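Local coordinates for BAR/IMD domain-containing adapter protein 2-like 2 (Mus musculus, PDB 3OK8) that binds phosphoinositides through its I-BAR (IMD) domain and induces planar or gently curved membrane structures, at residues H99-Q104 with H193-N198; P27-L32 with R187-K192; M7-R12 with E173-A178. One frame throughout, in Å; residues are numbered along the deposited sequence.

Interaction 1: H99-Q104 with H193-N198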
loop_
_atom_site.group_PDB
_atom_site.type_symbol
_atom_site.label_atom_id
_atom_site.label_comp_id
_atom_site.label_asym_id
_atom_site.label_seq_id
_atom_site.Cartn_x
_atom_site.Cartn_y
_atom_site.Cartn_z
ATOM N N HIS A 99 -14.486 1.848 -0.148
ATOM C CA HIS A 99 -15.273 3.038 0.162
ATOM C C HIS A 99 -16.746 2.872 -0.209
ATOM O O HIS A 99 -17.618 2.837 0.666
ATOM C CB HIS A 99 -14.689 4.260 -0.568
ATOM C CG HIS A 99 -15.596 5.454 -0.579
ATOM N ND1 HIS A 99 -15.863 6.200 0.551
ATOM C CD2 HIS A 99 -16.294 6.034 -1.583
ATOM C CE1 HIS A 99 -16.688 7.185 0.244
ATOM N NE2 HIS A 99 -16.964 7.108 -1.046
ATOM N N GLY A 100 -17.011 2.775 -1.511
ATOM C CA GLY A 100 -18.361 2.743 -2.047
ATOM C C GLY A 100 -19.220 1.537 -1.661
ATOM O O GLY A 100 -20.389 1.698 -1.298
ATOM N N ASP A 101 -18.640 0.337 -1.738
ATOM C CA ASP A 101 -19.364 -0.925 -1.528
ATOM C C ASP A 101 -19.487 -1.334 -0.067
ATOM O O ASP A 101 -20.377 -2.115 0.319
ATOM C CB ASP A 101 -18.653 -2.064 -2.267
ATOM C CG ASP A 101 -19.064 -2.165 -3.722
ATOM O OD1 ASP A 101 -18.188 -2.008 -4.593
ATOM O OD2 ASP A 101 -20.260 -2.411 -3.993
ATOM N N LEU A 102 -18.571 -0.838 0.749
ATOM C CA LEU A 102 -18.503 -1.310 2.115
ATOM C C LEU A 102 -18.756 -0.176 3.107
ATOM O O LEU A 102 -19.729 -0.217 3.858
ATOM C CB LEU A 102 -17.155 -1.993 2.338
ATOM C CG LEU A 102 -16.918 -2.865 3.562
ATOM C CD1 LEU A 102 -15.827 -3.861 3.262
ATOM C CD2 LEU A 102 -16.555 -2.035 4.764
ATOM N N LEU A 103 -17.907 0.851 3.070
ATOM C CA LEU A 103 -17.955 1.943 4.036
ATOM C C LEU A 103 -19.181 2.864 3.935
ATOM O O LEU A 103 -19.678 3.331 4.958
ATOM C CB LEU A 103 -16.652 2.751 3.985
ATOM C CG LEU A 103 -15.511 2.414 4.958
ATOM C CD1 LEU A 103 -15.525 0.975 5.420
ATOM C CD2 LEU A 103 -14.140 2.764 4.346
ATOM N N GLN A 104 -19.671 3.134 2.727
ATOM C CA GLN A 104 -20.894 3.932 2.582
ATOM C C GLN A 104 -22.119 3.091 2.935
ATOM O O GLN A 104 -23.188 3.608 3.292
ATOM C CB GLN A 104 -21.043 4.468 1.160
ATOM C CG GLN A 104 -20.109 5.607 0.804
ATOM C CD GLN A 104 -20.295 6.072 -0.637
ATOM O OE1 GLN A 104 -19.426 6.723 -1.204
ATOM N NE2 GLN A 104 -21.435 5.736 -1.232
ATOM N N HIS A 193 -16.337 -8.400 3.102
ATOM C CA HIS A 193 -14.891 -8.444 3.185
ATOM C C HIS A 193 -14.310 -9.478 2.256
ATOM O O HIS A 193 -13.140 -9.397 1.872
ATOM C CB HIS A 193 -14.435 -8.643 4.626
ATOM C CG HIS A 193 -14.421 -7.367 5.408
ATOM N ND1 HIS A 193 -15.532 -6.884 6.067
ATOM C CD2 HIS A 193 -13.445 -6.447 5.587
ATOM C CE1 HIS A 193 -15.234 -5.733 6.641
ATOM N NE2 HIS A 193 -13.974 -5.442 6.364
ATOM N N LEU A 194 -15.143 -10.435 1.869
ATOM C CA LEU A 194 -14.768 -11.391 0.834
ATOM C C LEU A 194 -14.710 -10.699 -0.531
ATOM O O LEU A 194 -13.825 -10.981 -1.333
ATOM C CB LEU A 194 -15.761 -12.550 0.787
ATOM C CG LEU A 194 -15.191 -13.968 0.700
ATOM C CD1 LEU A 194 -16.275 -14.943 0.221
ATOM C CD2 LEU A 194 -13.978 -14.034 -0.205
ATOM N N LEU A 195 -15.653 -9.798 -0.794
ATOM C CA LEU A 195 -15.623 -9.016 -2.028
ATOM C C LEU A 195 -14.367 -8.127 -2.069
ATOM O O LEU A 195 -13.672 -8.044 -3.083
ATOM C CB LEU A 195 -16.900 -8.177 -2.180
ATOM C CG LEU A 195 -16.762 -6.838 -2.927
ATOM C CD1 LEU A 195 -16.429 -7.058 -4.402
ATOM C CD2 LEU A 195 -17.993 -5.934 -2.773
ATOM N N LEU A 196 -14.056 -7.470 -0.963
ATOM C CA LEU A 196 -12.835 -6.684 -0.929
ATOM C C LEU A 196 -11.622 -7.565 -1.216
ATOM O O LEU A 196 -10.802 -7.233 -2.075
ATOM C CB LEU A 196 -12.665 -5.989 0.405
ATOM C CG LEU A 196 -13.773 -5.070 0.919
ATOM C CD1 LEU A 196 -13.117 -4.009 1.780
ATOM C CD2 LEU A 196 -14.595 -4.441 -0.195
ATOM N N SER A 197 -11.512 -8.685 -0.502
ATOM C CA SER A 197 -10.383 -9.604 -0.672
ATOM C C SER A 197 -10.225 -10.037 -2.121
ATOM O O SER A 197 -9.105 -10.282 -2.593
ATOM C CB SER A 197 -10.544 -10.849 0.205
ATOM O OG SER A 197 -10.524 -10.515 1.581
ATOM N N ASN A 198 -11.358 -10.131 -2.813
ATOM C CA ASN A 198 -11.392 -10.588 -4.193
ATOM C C ASN A 198 -10.924 -9.527 -5.184
ATOM O O ASN A 198 -10.151 -9.822 -6.094
ATOM C CB ASN A 198 -12.798 -11.054 -4.568
ATOM C CG ASN A 198 -12.788 -12.377 -5.297
ATOM O OD1 ASN A 198 -13.540 -12.585 -6.255
ATOM N ND2 ASN A 198 -11.930 -13.287 -4.847
#
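D101 and L102 on helix 71-147 meet H193, L195 and L196 on helix 153-217. This is helix-helix packing inside the three-helix bundle of the I-BAR (IMD) domain. The two short segments run close to antiparallel, at 152° between their N-to-C directions. Their axes come within 10.2 Å. No hydrogen bond links one segment to the other, so the join is made by side-chain packing.

The first segment starts on a wider, pi-type turn. The N of Q104 bonds to the O of H99, five residues back rather than four, at 2.9 Å. D101 is the first residue to touch the partner helix. It does so with carbon: its CB lies 4.0 Å from CD2 of L195, and the two side chains cross at about a right angle.

L102 follows and carries most of the contact. Its CG stands anti to the backbone N (chi1 -166°), which sends the branch across to the other helix. CD1 is the methyl that touches. It packs against the isobutyl group of L196, but that approach is modelled too close for its spacing to be trusted.

The same methyl sits over one face of the H193 imidazole, a CH-pi contact. The ring is held from both of its nitrogens. ND1 bonds to the O of L189 one turn back, and NE2 bonds to the hydroxyl of Y53 of the second subunit. With both nitrogens bonded, the rotation of the ring is probably set, and one face lies toward L102. CD1 of L102 sits 4.0 Å from the centroid of the H193 ring, only 12° off the ring normal.

Interaction 2: P27-L32 with R187-K192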
loop_
_atom_site.group_PDB
_atom_site.type_symbol
_atom_site.label_atom_id
_atom_site.label_comp_id
_atom_site.label_asym_id
_atom_site.label_seq_id
_atom_site.Cartn_x
_atom_site.Cartn_y
_atom_site.Cartn_z
ATOM N N PRO A 27 -22.685 -1.273 17.445
ATOM C CA PRO A 27 -21.652 -0.255 17.693
ATOM C C PRO A 27 -20.333 -0.590 16.998
ATOM O O PRO A 27 -19.645 0.315 16.513
ATOM C CB PRO A 27 -21.469 -0.294 19.216
ATOM C CG PRO A 27 -22.724 -0.951 19.748
ATOM C CD PRO A 27 -23.131 -1.928 18.687
ATOM N N ALA A 28 -19.979 -1.871 16.951
ATOM C CA ALA A 28 -18.747 -2.293 16.288
ATOM C C ALA A 28 -18.739 -1.927 14.806
ATOM O O ALA A 28 -17.675 -1.727 14.219
ATOM C CB ALA A 28 -18.506 -3.781 16.473
ATOM N N LEU A 29 -19.923 -1.839 14.207
ATOM C CA LEU A 29 -20.056 -1.426 12.809
ATOM C C LEU A 29 -19.834 0.067 12.640
ATOM O O LEU A 29 -19.310 0.503 11.614
ATOM C CB LEU A 29 -21.424 -1.798 12.235
ATOM C CG LEU A 29 -21.682 -3.275 11.953
ATOM C CD1 LEU A 29 -22.766 -3.404 10.896
ATOM C CD2 LEU A 29 -20.407 -3.978 11.509
ATOM N N GLU A 30 -20.258 0.852 13.626
ATOM C CA GLU A 30 -19.956 2.278 13.605
ATOM C C GLU A 30 -18.451 2.472 13.697
ATOM O O GLU A 30 -17.865 3.224 12.924
ATOM C CB GLU A 30 -20.660 3.009 14.741
ATOM C CG GLU A 30 -22.003 3.569 14.332
ATOM C CD GLU A 30 -22.994 3.596 15.475
ATOM O OE1 GLU A 30 -23.233 4.694 16.024
ATOM O OE2 GLU A 30 -23.526 2.519 15.826
ATOM N N ASN A 31 -17.846 1.764 14.644
ATOM C CA ASN A 31 -16.406 1.730 14.825
ATOM C C ASN A 31 -15.637 1.381 13.559
ATOM O O ASN A 31 -14.686 2.080 13.197
ATOM C CB ASN A 31 -16.038 0.742 15.928
ATOM C CG ASN A 31 -14.568 0.796 16.286
ATOM O OD1 ASN A 31 -13.902 -0.237 16.370
ATOM N ND2 ASN A 31 -14.050 2.007 16.499
ATOM N N LEU A 32 -16.023 0.294 12.899
ATOM C CA LEU A 32 -15.400 -0.076 11.621
ATOM C C LEU A 32 -15.551 1.018 10.570
ATOM O O LEU A 32 -14.686 1.170 9.708
ATOM C CB LEU A 32 -15.942 -1.414 11.097
ATOM C CG LEU A 32 -15.040 -2.649 11.200
ATOM C CD1 LEU A 32 -14.026 -2.513 12.318
ATOM C CD2 LEU A 32 -15.871 -3.921 11.349
ATOM N N ARG A 187 -22.430 -12.931 8.780
ATOM C CA ARG A 187 -22.279 -13.331 7.386
ATOM C C ARG A 187 -22.155 -12.147 6.435
ATOM O O ARG A 187 -21.431 -12.222 5.453
ATOM C CB ARG A 187 -23.449 -14.215 6.946
ATOM C CG ARG A 187 -23.553 -14.412 5.439
ATOM C CD ARG A 187 -24.517 -15.550 5.058
ATOM N NE ARG A 187 -24.006 -16.848 5.491
ATOM C CZ ARG A 187 -24.627 -17.668 6.334
ATOM N NH1 ARG A 187 -24.047 -18.818 6.673
ATOM N NH2 ARG A 187 -25.821 -17.346 6.830
ATOM N N PHE A 188 -22.891 -11.076 6.708
ATOM C CA PHE A 188 -22.879 -9.902 5.849
ATOM C C PHE A 188 -21.525 -9.204 5.967
ATOM O O PHE A 188 -21.029 -8.649 4.999
ATOM C CB PHE A 188 -24.009 -8.947 6.234
ATOM C CG PHE A 188 -23.692 -7.477 6.012
ATOM C CD1 PHE A 188 -22.906 -6.770 6.926
ATOM C CD2 PHE A 188 -24.208 -6.798 4.911
ATOM C CE1 PHE A 188 -22.629 -5.424 6.735
ATOM C CE2 PHE A 188 -23.940 -5.454 4.714
ATOM C CZ PHE A 188 -23.143 -4.761 5.625
ATOM N N LEU A 189 -20.937 -9.240 7.161
ATOM C CA LEU A 189 -19.632 -8.638 7.401
ATOM C C LEU A 189 -18.576 -9.462 6.682
ATOM O O LEU A 189 -17.732 -8.930 5.945
ATOM C CB LEU A 189 -19.344 -8.567 8.903
ATOM C CG LEU A 189 -18.267 -7.594 9.378
ATOM C CD1 LEU A 189 -18.511 -6.205 8.788
ATOM C CD2 LEU A 189 -18.222 -7.536 10.910
ATOM N N ALA A 190 -18.651 -10.773 6.870
ATOM C CA ALA A 190 -17.762 -11.688 6.179
ATOM C C ALA A 190 -17.882 -11.606 4.646
ATOM O O ALA A 190 -16.884 -11.715 3.944
ATOM C CB ALA A 190 -17.978 -13.112 6.666
ATOM N N GLU A 191 -19.089 -11.412 4.126
ATOM C CA GLU A 191 -19.286 -11.409 2.671
ATOM C C GLU A 191 -18.697 -10.142 2.049
ATOM O O GLU A 191 -17.981 -10.211 1.051
ATOM C CB GLU A 191 -20.767 -11.554 2.296
ATOM C CG GLU A 191 -21.394 -12.905 2.724
ATOM C CD GLU A 191 -22.818 -13.137 2.185
ATOM O OE1 GLU A 191 -23.511 -12.164 1.814
ATOM O OE2 GLU A 191 -23.260 -14.308 2.146
ATOM N N LYS A 192 -19.002 -8.989 2.637
ATOM C CA LYS A 192 -18.461 -7.725 2.138
ATOM C C LYS A 192 -16.938 -7.725 2.136
ATOM O O LYS A 192 -16.316 -7.126 1.274
ATOM C CB LYS A 192 -18.982 -6.559 2.967
ATOM C CG LYS A 192 -20.436 -6.241 2.714
ATOM C CD LYS A 192 -20.586 -5.473 1.424
ATOM C CE LYS A 192 -21.876 -4.676 1.431
ATOM N NZ LYS A 192 -22.213 -4.243 0.050
#
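L29 and L32 on helix 5-66 face L189 on helix 153-217 in the buried middle of the three-helix bundle. The contact is small, with 124 Å² buried over both sides. The backbones stand well apart: the nearest CA atoms, those of L29 and L189, are 9.0 Å from each other. Leucine side chains bridge the space between the helices.

The apolar contacts come first. CD2 of L29 lies 4.0 Å from CD1 of L189. The two side chains slide past each other in opposite directions and touch through these methyls. CG of L189 is anti to its backbone N (chi1 -161°), and this carries CD1 over to helix 5-66. The same CD1 also meets L32, whose CD2 is 4.3 Å away. One methyl of L189 therefore touches two leucines that sit three residues apart on helix 5-66. The third helix joins in, since L29 packs on T110 and L189 on M106, both of helix 71-147. On the dimer side, L32 packs on I57 of the second subunit.

Polar bonds run within each helix or to residues outside the two segments. The N of L32 bonds to the O of A28 at 2.9 Å, one turn back. The N of K192 bonds to the O of F188 at 3.1 Å. NE of R187 bonds to the O of S222 of the second subunit.

No hydrogen bond or salt bridge joins the two segments. Attraction between them probably comes mainly from methyl packing and the burial of apolar surface, which depends on shape more than on directed bonds.

Interaction 3: M7-R12 with E173-A178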
loop_
_atom_site.group_PDB
_atom_site.type_symbol
_atom_site.label_atom_id
_atom_site.label_comp_id
_atom_site.label_asym_id
_atom_site.label_seq_id
_atom_site.Cartn_x
_atom_site.Cartn_y
_atom_site.Cartn_z
ATOM N N MET A 7 -38.775 -21.577 30.712
ATOM C CA MET A 7 -39.234 -20.521 29.815
ATOM C C MET A 7 -38.608 -19.156 30.046
ATOM O O MET A 7 -38.384 -18.419 29.086
ATOM C CB MET A 7 -40.750 -20.409 29.814
ATOM C CG MET A 7 -41.405 -21.438 28.947
ATOM S SD MET A 7 -42.664 -20.685 27.925
ATOM C CE MET A 7 -43.880 -22.007 27.892
ATOM N N ASP A 8 -38.334 -18.803 31.299
ATOM C CA ASP A 8 -37.576 -17.585 31.542
ATOM C C ASP A 8 -36.155 -17.779 31.008
ATOM O O ASP A 8 -35.437 -16.815 30.746
ATOM C CB ASP A 8 -37.559 -17.203 33.022
ATOM C CG ASP A 8 -37.279 -15.718 33.237
ATOM O OD1 ASP A 8 -36.243 -15.378 33.853
ATOM O OD2 ASP A 8 -38.095 -14.887 32.776
ATOM N N GLN A 9 -35.759 -19.039 30.847
ATOM C CA GLN A 9 -34.478 -19.373 30.232
ATOM C C GLN A 9 -34.478 -18.978 28.756
ATOM O O GLN A 9 -33.637 -18.209 28.309
ATOM C CB GLN A 9 -34.185 -20.866 30.386
ATOM C CG GLN A 9 -33.296 -21.446 29.300
ATOM C CD GLN A 9 -31.867 -20.946 29.382
ATOM O OE1 GLN A 9 -31.446 -20.401 30.410
ATOM N NE2 GLN A 9 -31.107 -21.134 28.299
ATOM N N PHE A 10 -35.426 -19.509 27.998
ATOM C CA PHE A 10 -35.578 -19.101 26.615
ATOM C C PHE A 10 -35.667 -17.590 26.530
ATOM O O PHE A 10 -34.988 -16.955 25.718
ATOM C CB PHE A 10 -36.809 -19.751 25.986
ATOM C CG PHE A 10 -36.546 -21.117 25.439
ATOM C CD1 PHE A 10 -36.342 -21.306 24.085
ATOM C CD2 PHE A 10 -36.475 -22.210 26.280
ATOM C CE1 PHE A 10 -36.090 -22.564 23.576
ATOM C CE2 PHE A 10 -36.223 -23.473 25.781
ATOM C CZ PHE A 10 -36.031 -23.652 24.427
ATOM N N TYR A 11 -36.497 -17.011 27.382
ATOM C CA TYR A 11 -36.680 -15.571 27.384
ATOM C C TYR A 11 -35.361 -14.854 27.574
ATOM O O TYR A 11 -35.075 -13.892 26.870
ATOM C CB TYR A 11 -37.627 -15.126 28.485
ATOM C CG TYR A 11 -37.722 -13.629 28.561
ATOM C CD1 TYR A 11 -38.572 -12.933 27.717
ATOM C CD2 TYR A 11 -36.940 -12.905 29.454
ATOM C CE1 TYR A 11 -38.658 -11.561 27.766
ATOM C CE2 TYR A 11 -37.018 -11.532 29.510
ATOM C CZ TYR A 11 -37.880 -10.864 28.662
ATOM O OH TYR A 11 -37.980 -9.495 28.702
ATOM N N ARG A 12 -34.575 -15.314 28.542
ATOM C CA ARG A 12 -33.281 -14.701 28.840
ATOM C C ARG A 12 -32.268 -14.921 27.717
ATOM O O ARG A 12 -31.519 -14.013 27.369
ATOM C CB ARG A 12 -32.723 -15.223 30.170
ATOM C CG ARG A 12 -33.270 -14.502 31.398
ATOM C CD ARG A 12 -33.269 -15.379 32.655
ATOM N NE ARG A 12 -32.315 -16.484 32.583
ATOM C CZ ARG A 12 -32.608 -17.758 32.851
ATOM N NH1 ARG A 12 -33.835 -18.105 33.235
ATOM N NH2 ARG A 12 -31.664 -18.687 32.749
ATOM N N GLU A 173 -39.365 -20.781 18.682
ATOM C CA GLU A 173 -39.218 -20.201 17.356
ATOM C C GLU A 173 -38.489 -18.853 17.401
ATOM O O GLU A 173 -37.726 -18.516 16.493
ATOM C CB GLU A 173 -40.597 -20.041 16.713
ATOM C CG GLU A 173 -40.612 -19.226 15.429
ATOM C CD GLU A 173 -39.814 -19.878 14.302
ATOM O OE1 GLU A 173 -39.892 -21.122 14.171
ATOM O OE2 GLU A 173 -39.120 -19.142 13.549
ATOM N N SER A 174 -38.742 -18.083 18.455
ATOM C CA SER A 174 -38.129 -16.773 18.631
ATOM C C SER A 174 -36.627 -16.869 18.818
ATOM O O SER A 174 -35.870 -16.070 18.238
ATOM C CB SER A 174 -38.735 -16.064 19.835
ATOM O OG SER A 174 -40.050 -15.636 19.552
ATOM N N LYS A 175 -36.205 -17.837 19.635
ATOM C CA LYS A 175 -34.784 -18.055 19.902
ATOM C C LYS A 175 -34.030 -18.436 18.631
ATOM O O LYS A 175 -32.911 -17.984 18.406
ATOM C CB LYS A 175 -34.563 -19.120 20.985
ATOM C CG LYS A 175 -33.120 -19.159 21.499
ATOM C CD LYS A 175 -32.910 -20.259 22.516
ATOM C CE LYS A 175 -31.513 -20.211 23.120
ATOM N NZ LYS A 175 -31.474 -20.784 24.508
ATOM N N ARG A 176 -34.652 -19.273 17.810
ATOM C CA ARG A 176 -34.090 -19.645 16.519
ATOM C C ARG A 176 -34.039 -18.436 15.578
ATOM O O ARG A 176 -33.017 -18.172 14.948
ATOM C CB ARG A 176 -34.903 -20.783 15.906
ATOM C CG ARG A 176 -34.675 -20.997 14.431
ATOM C CD ARG A 176 -35.907 -21.619 13.769
ATOM N NE ARG A 176 -35.908 -21.399 12.323
ATOM C CZ ARG A 176 -36.108 -20.215 11.744
ATOM N NH1 ARG A 176 -36.088 -20.108 10.422
ATOM N NH2 ARG A 176 -36.323 -19.133 12.481
ATOM N N ALA A 177 -35.133 -17.687 15.499
ATOM C CA ALA A 177 -35.167 -16.511 14.638
ATOM C C ALA A 177 -34.162 -15.426 15.070
ATOM O O ALA A 177 -33.598 -14.719 14.231
ATOM C CB ALA A 177 -36.572 -15.951 14.562
ATOM N N ALA A 178 -33.929 -15.303 16.373
ATOM C CA ALA A 178 -32.974 -14.321 16.881
ATOM C C ALA A 178 -31.533 -14.750 16.619
ATOM O O ALA A 178 -30.680 -13.915 16.282
ATOM C CB ALA A 178 -33.194 -14.072 18.360
#
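K175 on helix 153-217 reaches over to F10 and Q9 on helix 5-66, and these three residues make the contact. It lies at the surface of the three-helix bundle, about 25 Å from the centre of the chain to the centre of the contact. The backbones are close here, with the CA atoms of F10 and K175 6.8 Å apart. No hydrogen bond or salt bridge joins the two segments.

Along the second segment, K175 is the residue that does the touching. CG is anti to the backbone N (chi1 -168°), and the rest of the chain is extended. This carries the aliphatic part of the lysine past F10, and the two side chains cross at about a right angle. CD of K175 lies 3.9 Å from CD1 of F10 and 4.1 Å from CE1 of the same ring. Nearer the lysine backbone, CB of K175 is 4.2 Å from CD1 of F10. The ring is also packed on V171, one turn earlier on helix 153-217.

The lysine amine ends above the ring, 5.1 Å from NZ to the F10 centroid and 15° off the ring normal. At that length the cation-pi attraction is weak at most. NE2 of Q9 lies 3.8 Å from NZ of K175. Both groups are donors, so this is proximity and not a hydrogen bond. The Q9 chain is bent at chi2 (69°), which brings its amide round to the lysine.

Farther along, A178 packs on T14 and Y18 of helix 5-66, which extends the seam. The aliphatic part of a lysine, packed obliquely against an aromatic ring, is here part of the surface packing between helix 5-66 and helix 153-217 in the IMD three-helix bundle.

In the fold
All three contacts use helix 153-217, the last helix of the bundle. Interaction 1 pairs it with helix 71-147, while interactions 2 and 3 pair it with helix 5-66. Interactions 1 and 2 are neighbours, with centres 10 Å apart. They touch directly: NZ of K192 is 2.8 Å from the O of D101, and CD1 of L102 is 3.9 Å from the O of K192. Both also meet the second subunit, which is consistent with their place near the middle of the chain in an antiparallel dimer. Interaction 3 lies farther out, its centre 25 Å from that of interaction 2 and 34 Å from that of interaction 1, and no other chain of the assembly touches its segments.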